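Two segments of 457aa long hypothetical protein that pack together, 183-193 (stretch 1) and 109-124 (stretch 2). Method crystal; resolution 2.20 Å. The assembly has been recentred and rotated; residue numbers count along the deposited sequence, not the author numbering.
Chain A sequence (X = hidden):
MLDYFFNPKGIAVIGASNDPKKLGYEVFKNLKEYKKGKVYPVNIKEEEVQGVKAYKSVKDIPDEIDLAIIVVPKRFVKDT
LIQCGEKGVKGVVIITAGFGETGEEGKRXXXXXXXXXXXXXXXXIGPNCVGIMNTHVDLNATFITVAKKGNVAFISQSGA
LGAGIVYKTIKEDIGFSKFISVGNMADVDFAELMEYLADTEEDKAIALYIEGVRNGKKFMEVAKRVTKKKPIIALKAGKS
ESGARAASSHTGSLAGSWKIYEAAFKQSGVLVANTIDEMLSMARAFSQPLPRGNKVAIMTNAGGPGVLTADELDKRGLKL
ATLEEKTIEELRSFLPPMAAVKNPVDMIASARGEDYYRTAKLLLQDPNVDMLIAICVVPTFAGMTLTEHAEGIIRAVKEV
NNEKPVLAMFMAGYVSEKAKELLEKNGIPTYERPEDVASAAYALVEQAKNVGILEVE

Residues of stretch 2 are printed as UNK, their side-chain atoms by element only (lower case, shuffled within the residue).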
ATOM      1  N   GLY A 183      14.767 -17.189 -12.586  1.00 25.03           N
ATOM      2  CA  GLY A 183      14.428 -17.182 -14.002  1.00 24.67           C
ATOM      3  C   GLY A 183      13.977 -18.563 -14.465  1.00 25.63           C
ATOM      4  O   GLY A 183      13.055 -19.160 -13.924  1.00 25.33           O
ATOM      5  N   ASN A 184      14.538 -19.172 -15.513  1.00 26.12           N
ATOM      6  CA  ASN A 184      14.074 -20.461 -16.011  1.00 26.52           C
ATOM      7  C   ASN A 184      14.257 -21.591 -14.996  1.00 27.26           C
ATOM      8  O   ASN A 184      13.690 -22.666 -15.168  1.00 27.02           O
ATOM      9  CB  ASN A 184      14.794 -20.820 -17.320  1.00 25.60           C
ATOM     10  CG  ASN A 184      14.500 -19.835 -18.438  1.00 24.86           C
ATOM     11  OD1 ASN A 184      13.574 -19.038 -18.349  1.00 25.89           O
ATOM     12  ND2 ASN A 184      15.295 -19.887 -19.502  1.00 25.46           N
HETATM   13  N   MSE A 185      15.051 -21.337 -13.953  1.00 27.92           N
HETATM   14  CA  MSE A 185      15.336 -22.288 -12.882  1.00 28.53           C
HETATM   15  C   MSE A 185      15.723 -23.661 -13.434  1.00 28.58           C
HETATM   16  O   MSE A 185      15.122 -24.682 -13.130  1.00 28.14           O
HETATM   17  CB  MSE A 185      14.085 -22.404 -12.018  1.00 28.96           C
HETATM   18  CG  MSE A 185      14.293 -23.301 -10.798  1.00 29.80           C
HETATM   19 SE   MSE A 185      12.952 -23.153  -9.614  1.00 30.09          SE
HETATM   20  CE  MSE A 185      11.991 -24.568 -10.173  1.00 30.47           C
ATOM     21  N   ALA A 186      16.750 -23.658 -14.303  1.00 28.72           N
ATOM     22  CA  ALA A 186      17.166 -24.902 -14.941  1.00 29.25           C
ATOM     23  C   ALA A 186      17.891 -25.834 -13.968  1.00 29.82           C
ATOM     24  O   ALA A 186      17.706 -27.045 -13.961  1.00 31.70           O
ATOM     25  CB  ALA A 186      18.093 -24.549 -16.107  1.00 29.70           C
ATOM     26  N   ASP A 187      18.777 -25.233 -13.151  1.00 28.48           N
ATOM     27  CA  ASP A 187      19.570 -26.040 -12.230  1.00 28.42           C
ATOM     28  C   ASP A 187      19.102 -25.870 -10.780  1.00 28.51           C
ATOM     29  O   ASP A 187      18.205 -26.549 -10.299  1.00 28.97           O
ATOM     30  CB  ASP A 187      21.026 -25.603 -12.364  1.00 29.08           C
ATOM     31  CG  ASP A 187      21.929 -26.724 -11.877  1.00 29.23           C
ATOM     32  OD1 ASP A 187      21.399 -27.778 -11.525  1.00 28.60           O
ATOM     33  OD2 ASP A 187      23.139 -26.534 -11.855  1.00 29.89           O
ATOM     34  N   VAL A 188      19.787 -24.958 -10.062  1.00 27.27           N
ATOM     35  CA  VAL A 188      19.392 -24.674  -8.690  1.00 27.28           C
ATOM     36  C   VAL A 188      17.917 -24.269  -8.621  1.00 27.57           C
ATOM     37  O   VAL A 188      17.442 -23.427  -9.370  1.00 28.54           O
ATOM     38  CB  VAL A 188      20.273 -23.535  -8.175  1.00 26.46           C
ATOM     39  CG1 VAL A 188      19.861 -23.163  -6.751  1.00 24.94           C
ATOM     40  CG2 VAL A 188      21.735 -23.952  -8.186  1.00 24.84           C
ATOM     41  N   ASP A 189      17.173 -24.931  -7.714  1.00 27.99           N
ATOM     42  CA  ASP A 189      15.745 -24.626  -7.612  1.00 28.20           C
ATOM     43  C   ASP A 189      15.341 -24.203  -6.198  1.00 28.24           C
ATOM     44  O   ASP A 189      16.169 -23.996  -5.321  1.00 27.87           O
ATOM     45  CB  ASP A 189      14.947 -25.857  -8.046  1.00 28.08           C
ATOM     46  CG  ASP A 189      15.354 -27.062  -7.207  1.00 28.79           C
ATOM     47  OD1 ASP A 189      15.814 -26.854  -6.085  1.00 28.22           O
ATOM     48  OD2 ASP A 189      15.201 -28.186  -7.677  1.00 31.39           O
ATOM     49  N   PHE A 190      14.026 -24.066  -6.028  1.00 27.18           N
ATOM     50  CA  PHE A 190      13.454 -23.679  -4.744  1.00 28.24           C
ATOM     51  C   PHE A 190      13.957 -24.596  -3.630  1.00 28.91           C
ATOM     52  O   PHE A 190      14.459 -24.126  -2.597  1.00 29.28           O
ATOM     53  CB  PHE A 190      11.922 -23.778  -4.769  1.00 28.22           C
ATOM     54  CG  PHE A 190      11.249 -22.727  -5.598  1.00 29.38           C
ATOM     55  CD1 PHE A 190      11.411 -21.379  -5.297  1.00 29.71           C
ATOM     56  CD2 PHE A 190      10.429 -23.087  -6.664  1.00 29.85           C
ATOM     57  CE1 PHE A 190      10.763 -20.398  -6.049  1.00 30.58           C
ATOM     58  CE2 PHE A 190       9.780 -22.124  -7.420  1.00 30.18           C
ATOM     59  CZ  PHE A 190       9.947 -20.773  -7.115  1.00 29.07           C
ATOM     60  N   ALA A 191      13.818 -25.904  -3.847  1.00 27.90           N
ATOM     61  CA  ALA A 191      14.216 -26.900  -2.853  1.00 28.71           C
ATOM     62  C   ALA A 191      15.659 -26.757  -2.380  1.00 28.75           C
ATOM     63  O   ALA A 191      15.929 -26.727  -1.183  1.00 28.42           O
ATOM     64  CB  ALA A 191      14.007 -28.293  -3.409  1.00 28.67           C
ATOM     65  N   GLU A 192      16.586 -26.697  -3.328  1.00 27.94           N
ATOM     66  CA  GLU A 192      17.983 -26.574  -2.979  1.00 29.40           C
ATOM     67  C   GLU A 192      18.222 -25.259  -2.254  1.00 29.39           C
ATOM     68  O   GLU A 192      19.036 -25.196  -1.337  1.00 28.26           O
ATOM     69  CB  GLU A 192      18.852 -26.667  -4.231  1.00 30.31           C
ATOM     70  CG  GLU A 192      19.142 -28.112  -4.663  1.00 33.77           C
ATOM     71  CD  GLU A 192      19.208 -28.276  -6.175  1.00 35.06           C
ATOM     72  OE1 GLU A 192      19.951 -27.514  -6.830  1.00 37.98           O
ATOM     73  OE2 GLU A 192      18.512 -29.169  -6.714  1.00 37.17           O
ATOM     74  N   LEU A 193      17.507 -24.218  -2.659  1.00 29.68           N
ATOM     75  CA  LEU A 193      17.665 -22.926  -2.019  1.00 31.03           C
ATOM     76  C   LEU A 193      17.101 -22.952  -0.599  1.00 31.20           C
ATOM     77  O   LEU A 193      17.710 -22.409   0.315  1.00 31.18           O
ATOM     78  CB  LEU A 193      17.000 -21.842  -2.847  1.00 30.47           C
ATOM     79  CG  LEU A 193      17.799 -21.416  -4.080  1.00 31.39           C
ATOM     80  CD1 LEU A 193      16.991 -20.384  -4.850  1.00 30.89           C
ATOM     81  CD2 LEU A 193      19.161 -20.835  -3.668  1.00 30.97           C
ATOM     82  N   UNK A 109      19.110 -26.585 -25.570  1.00 32.58           N
ATOM     83  CA  UNK A 109      20.355 -25.873 -25.329  1.00 32.02           C
ATOM     84  C   UNK A 109      20.510 -25.693 -23.827  1.00 31.02           C
ATOM     85  O   UNK A 109      21.606 -25.815 -23.275  1.00 30.00           O
ATOM     86  o   UNK A 109      20.327 -22.858 -29.183  1.00 37.73           O
ATOM     87  c   UNK A 109      20.332 -24.500 -25.979  1.00 32.37           C
ATOM     88  o   UNK A 109      21.392 -22.384 -27.319  1.00 36.81           O
ATOM     89  c   UNK A 109      20.370 -24.511 -27.481  1.00 35.09           C
ATOM     90  c   UNK A 109      20.716 -23.154 -28.034  1.00 35.84           C
ATOM     91  N   UNK A 110      19.386 -25.408 -23.180  1.00 29.49           N
ATOM     92  CA  UNK A 110      19.370 -25.192 -21.748  1.00 28.87           C
ATOM     93  C   UNK A 110      19.874 -26.425 -21.024  1.00 28.39           C
ATOM     94  O   UNK A 110      20.723 -26.321 -20.137  1.00 27.19           O
ATOM     95  c   UNK A 110      16.633 -23.724 -19.469  1.00 26.95           C
ATOM     96  o   UNK A 110      15.672 -24.257 -18.884  1.00 27.10           O
ATOM     97  c   UNK A 110      17.842 -24.557 -19.803  1.00 27.72           C
ATOM     98  o   UNK A 110      16.641 -22.526 -19.802  1.00 26.39           O
ATOM     99  c   UNK A 110      17.956 -24.826 -21.288  1.00 28.51           C
ATOM    100  N   UNK A 111      19.364 -27.590 -21.416  1.00 28.00           N
ATOM    101  CA  UNK A 111      19.786 -28.843 -20.798  1.00 29.27           C
ATOM    102  C   UNK A 111      21.279 -29.072 -20.972  1.00 28.43           C
ATOM    103  O   UNK A 111      21.946 -29.568 -20.069  1.00 28.09           O
ATOM    104  c   UNK A 111      19.985 -32.195 -22.334  1.00 34.25           C
ATOM    105  c   UNK A 111      21.350 -32.899 -22.252  1.00 34.34           C
ATOM    106  c   UNK A 111      19.044 -30.037 -21.408  1.00 30.88           C
ATOM    107  c   UNK A 111      19.729 -31.362 -21.087  1.00 32.84           C
ATOM    108  n   UNK A 111      22.343 -32.328 -23.212  1.00 34.90           N
ATOM    109  N   UNK A 112      21.789 -28.733 -22.151  1.00 27.99           N
ATOM    110  CA  UNK A 112      23.201 -28.899 -22.444  1.00 28.28           C
ATOM    111  C   UNK A 112      24.014 -28.011 -21.509  1.00 28.79           C
ATOM    112  O   UNK A 112      25.087 -28.414 -21.060  1.00 29.07           O
ATOM    113  c   UNK A 112      24.944 -28.622 -24.366  1.00 28.80           C
ATOM    114  c   UNK A 112      25.634 -29.936 -24.015  1.00 29.50           C
ATOM    115  o   UNK A 112      24.967 -30.990 -24.014  1.00 30.65           O
ATOM    116  o   UNK A 112      26.856 -29.919 -23.753  1.00 30.95           O
ATOM    117  c   UNK A 112      23.477 -28.559 -23.920  1.00 29.10           C
ATOM    118  N   UNK A 113      23.499 -26.820 -21.204  1.00 28.47           N
ATOM    119  CA  UNK A 113      24.192 -25.903 -20.290  1.00 28.58           C
ATOM    120  C   UNK A 113      24.310 -26.562 -18.921  1.00 28.42           C
ATOM    121  O   UNK A 113      25.355 -26.510 -18.289  1.00 28.74           O
ATOM    122  c   UNK A 113      22.658 -22.297 -20.724  1.00 28.24           C
ATOM    123  c   UNK A 113      24.683 -23.231 -21.845  1.00 27.85           C
ATOM    124  c   UNK A 113      23.436 -24.579 -20.126  1.00 28.20           C
ATOM    125  c   UNK A 113      23.312 -23.566 -21.267  1.00 28.29           C
ATOM    126  N   UNK A 114      23.227 -27.188 -18.473  1.00 28.73           N
ATOM    127  CA  UNK A 114      23.208 -27.855 -17.176  1.00 28.92           C
ATOM    128  C   UNK A 114      24.148 -29.056 -17.196  1.00 30.11           C
ATOM    129  O   UNK A 114      24.898 -29.293 -16.244  1.00 29.96           O
ATOM    130  c   UNK A 114      21.774 -28.286 -16.823  1.00 28.20           C
ATOM    131  c   UNK A 114      21.757 -29.087 -15.528  1.00 28.00           C
ATOM    132  c   UNK A 114      20.901 -27.042 -16.688  1.00 27.15           C
ATOM    133  N   UNK A 115      24.119 -29.796 -18.298  1.00 30.99           N
ATOM    134  CA  UNK A 115      24.984 -30.954 -18.465  1.00 31.61           C
ATOM    135  C   UNK A 115      26.453 -30.516 -18.353  1.00 30.95           C
ATOM    136  O   UNK A 115      27.271 -31.184 -17.717  1.00 30.69           O
ATOM    137  c   UNK A 115      25.120 -33.683 -21.250  1.00 40.09           C
ATOM    138  c   UNK A 115      24.732 -31.608 -19.832  1.00 34.22           C
ATOM    139  o   UNK A 115      25.522 -33.462 -22.416  1.00 41.37           O
ATOM    140  c   UNK A 115      25.631 -32.815 -20.111  1.00 38.11           C
ATOM    141  o   UNK A 115      24.301 -34.585 -20.971  1.00 42.08           O
ATOM    142  N   UNK A 116      26.786 -29.390 -18.975  1.00 29.89           N
ATOM    143  CA  UNK A 116      28.155 -28.901 -18.909  1.00 29.36           C
ATOM    144  C   UNK A 116      28.500 -28.540 -17.473  1.00 29.42           C
ATOM    145  O   UNK A 116      29.587 -28.848 -16.993  1.00 29.18           O
ATOM    146  c   UNK A 116      28.364 -27.660 -19.801  1.00 29.20           C
ATOM    147  c   UNK A 116      28.546 -26.898 -22.250  1.00 29.48           C
ATOM    148  c   UNK A 116      28.307 -28.061 -21.277  1.00 30.21           C
ATOM    149  c   UNK A 116      29.702 -27.007 -19.483  1.00 27.85           C
ATOM    150  N   UNK A 117      27.568 -27.900 -16.777  1.00 30.96           N
ATOM    151  CA  UNK A 117      27.821 -27.511 -15.397  1.00 32.51           C
ATOM    152  C   UNK A 117      28.111 -28.720 -14.529  1.00 33.57           C
ATOM    153  O   UNK A 117      29.084 -28.727 -13.790  1.00 32.70           O
ATOM    154  c   UNK A 117      26.638 -26.732 -14.833  1.00 31.70           C
ATOM    155  N   UNK A 118      27.267 -29.741 -14.619  1.00 35.11           N
ATOM    156  CA  UNK A 118      27.456 -30.941 -13.810  1.00 37.87           C
ATOM    157  C   UNK A 118      28.816 -31.591 -14.059  1.00 38.85           C
ATOM    158  O   UNK A 118      29.419 -32.153 -13.143  1.00 39.26           O
ATOM    159  n   UNK A 118      24.782 -30.224 -13.041  1.00 43.20           N
ATOM    160  c   UNK A 118      26.320 -31.944 -14.073  1.00 39.42           C
ATOM    161  c   UNK A 118      24.978 -31.467 -13.603  1.00 41.51           C
ATOM    162  c   UNK A 118      23.763 -32.069 -13.615  1.00 42.06           C
ATOM    163  n   UNK A 118      22.867 -31.185 -13.062  1.00 41.67           N
ATOM    164  c   UNK A 118      23.506 -30.079 -12.724  1.00 42.92           C
ATOM    165  N   UNK A 119      29.300 -31.509 -15.292  1.00 38.92           N
ATOM    166  CA  UNK A 119      30.593 -32.077 -15.634  1.00 39.65           C
ATOM    167  C   UNK A 119      31.725 -31.382 -14.881  1.00 39.99           C
ATOM    168  O   UNK A 119      32.657 -32.033 -14.406  1.00 39.84           O
ATOM    169  n   UNK A 119      34.446 -32.443 -20.667  1.00 45.04           N
ATOM    170  c   UNK A 119      34.102 -32.390 -19.217  1.00 44.44           C
ATOM    171  c   UNK A 119      32.635 -32.055 -18.957  1.00 43.51           C
ATOM    172  c   UNK A 119      32.324 -32.212 -17.478  1.00 42.58           C
ATOM    173  c   UNK A 119      30.865 -31.947 -17.134  1.00 40.90           C
ATOM    174  N   UNK A 120      31.651 -30.055 -14.795  1.00 39.08           N
ATOM    175  CA  UNK A 120      32.687 -29.287 -14.118  1.00 38.62           C
ATOM    176  C   UNK A 120      32.414 -29.114 -12.636  1.00 38.35           C
ATOM    177  O   UNK A 120      33.208 -28.508 -11.919  1.00 38.82           O
ATOM    178  c   UNK A 120      33.563 -27.975 -16.119  1.00 38.07           C
ATOM    179  c   UNK A 120      33.537 -27.960 -18.551  1.00 37.98           C
ATOM    180  c   UNK A 120      34.950 -28.085 -16.171  1.00 38.23           C
ATOM    181  c   UNK A 120      34.917 -28.061 -18.568  1.00 38.48           C
ATOM    182  c   UNK A 120      35.626 -28.128 -17.382  1.00 38.51           C
ATOM    183  c   UNK A 120      32.839 -27.920 -14.787  1.00 38.80           C
ATOM    184  c   UNK A 120      32.863 -27.917 -17.324  1.00 38.50           C
ATOM    185  o   UNK A 120      35.598 -28.050 -19.765  1.00 39.99           O
ATOM    186  N   UNK A 121      31.294 -29.662 -12.175  1.00 37.80           N
ATOM    187  CA  UNK A 121      30.927 -29.483 -10.764  1.00 36.68           C
ATOM    188  C   UNK A 121      30.416 -28.067 -10.463  1.00 35.97           C
ATOM    189  O   UNK A 121      30.572 -27.527  -9.375  1.00 35.94           O
ATOM    190  N   UNK A 122      29.812 -27.446 -11.479  1.00 35.47           N
ATOM    191  CA  UNK A 122      29.289 -26.109 -11.274  1.00 34.56           C
ATOM    192  C   UNK A 122      27.769 -26.125 -11.079  1.00 33.13           C
ATOM    193  O   UNK A 122      27.053 -27.016 -11.523  1.00 32.96           O
ATOM    194  c   UNK A 122      31.090 -25.564 -12.984  1.00 38.78           C
ATOM    195  c   UNK A 122      30.596 -23.721 -14.910  1.00 35.95           C
ATOM    196 se   UNK A 122      31.884 -24.130 -13.722  1.00 42.41          SE
ATOM    197  c   UNK A 122      29.672 -25.265 -12.495  1.00 35.43           C
ATOM    198  N   UNK A 123      27.283 -25.126 -10.333  1.00 31.67           N
ATOM    199  CA  UNK A 123      25.840 -24.935 -10.227  1.00 29.83           C
ATOM    200  C   UNK A 123      25.388 -23.670 -10.965  1.00 29.50           C
ATOM    201  O   UNK A 123      26.057 -22.646 -10.966  1.00 28.76           O
ATOM    202  c   UNK A 123      25.483 -24.830  -8.745  1.00 29.56           C
ATOM    203  n   UNK A 123      23.978 -27.309  -9.188  1.00 31.31           N
ATOM    204  n   UNK A 123      23.475 -27.758  -6.979  1.00 34.05           N
ATOM    205  n   UNK A 123      21.772 -27.486  -8.506  1.00 31.64           N
ATOM    206  c   UNK A 123      25.775 -26.126  -7.989  1.00 30.63           C
ATOM    207  c   UNK A 123      25.393 -27.363  -8.809  1.00 29.99           C
ATOM    208  c   UNK A 123      23.075 -27.518  -8.215  1.00 32.09           C
ATOM    209  N   UNK A 124      24.227 -23.776 -11.639  1.00 27.81           N
ATOM    210  CA  UNK A 124      23.767 -22.640 -12.431  1.00 27.25           C
ATOM    211  C   UNK A 124      22.422 -22.092 -11.956  1.00 26.91           C
ATOM    212  O   UNK A 124      21.451 -22.813 -11.757  1.00 26.30           O
ATOM    213  c   UNK A 124      25.010 -23.626 -15.973  1.00 31.02           C
ATOM    214  c   UNK A 124      23.656 -23.073 -13.894  1.00 28.14           C
ATOM    215  c   UNK A 124      25.038 -23.060 -14.550  1.00 29.48           C
ATOM    216  c   UNK A 124      22.768 -22.078 -14.666  1.00 27.48           C
TER
HETATM  217  O   HOH W   1      18.763 -22.531 -11.874  1.00 42.04           O

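Position 109, already inside a helix that begins earlier in the chain, has three carbons, the last carrying two oxygens, far from stretch 1: E109. Position 110 has the same carboxylate build but aims its CA-to-CB bond toward stretch 1, where one oxygen accepts from N184 ND2 and the other lies near A186 CB. It is E110; the N184 ND2 to E110 OE1 hydrogen bond measures 3.0 Å, and E110 OE2 sits 3.7 Å from A186 CB.

At 111, four carbons in a row end in nitrogen, and the CA-to-CB bond points away from stretch 1: K111. Position 112, three carbons and a two-oxygen end, out of reach of stretch 1, is E112, whose OE1 takes a salt bridge from K111 NZ at 3.1 Å. Position 113 has four carbons forked at the second, out of reach of stretch 1: L113. Position 114, one turn on from E110, has a single carbon carrying two more and faces the methyl of A186. This is V114, with V114 CG2 3.8 Å from A186 CB, an apolar contact next to the polar one.

Position 115 is another three-carbon carboxylate on the exposed side, E115. Position 116 has four carbons forked at the first, one arm two carbons long: I116, buried but turned elsewhere. Position 117 has one carbon, A117. It is directed toward stretch 1 yet barely touched. Position 118 carries one carbon and a five-membered ring of three carbons and two nitrogens: H118. Its CB leaves sideways, but the ring comes nearer, and D187 OD1 lies at the ring edge, 3.3 Å from H118 CE1.

Position 119, four carbons ending in nitrogen, is K119, exposed and distant. Position 120, one carbon then a six-carbon ring bearing an oxygen, out of reach of stretch 1, is Y120. Position 121 has no side-chain atoms and a positive phi of 74°, which favours glycine: G121, the first residue to leave helical geometry. Position 122 has two carbons, selenium and a carbon, unbranched: M122, as selenomethionine, its end leading away.

Position 123 has three carbons, a nitrogen, then a carbon with two more nitrogens. Its planar end meets two carboxylates of stretch 1, so it is R123. R123 NE donates to D187 OD2 at 2.9 Å, and R123 NH2 donates to D187 OD1 at 3.1 Å and, in a very short bond, to E192 OE1 at 2.5 Å. Position 124 has four carbons forked at the first, one arm two carbons long: I124. Its backbone does the polar work, I124 N donating to D187 OD2 at 3.0 Å.

The rule to read here is charge matched in the plane of a guanidinium. D187 and E192 approach the edge of R123, where its N-H groups point, while V188 CG2 covers one face, 3.5 Å from R123 NH2. D187 also receives I124 N, so one aspartate ties both side chain and backbone of the incoming strand. Water 1 accepts from D187 N at 3.0 Å and lies 2.7 Å from I124 O, whose modelled place is less sure. Along the helix, E110 and V114 supply a smaller patch against N184 and A186.

Stretch 2 109-124: EEKELVEIAHKYGMRI
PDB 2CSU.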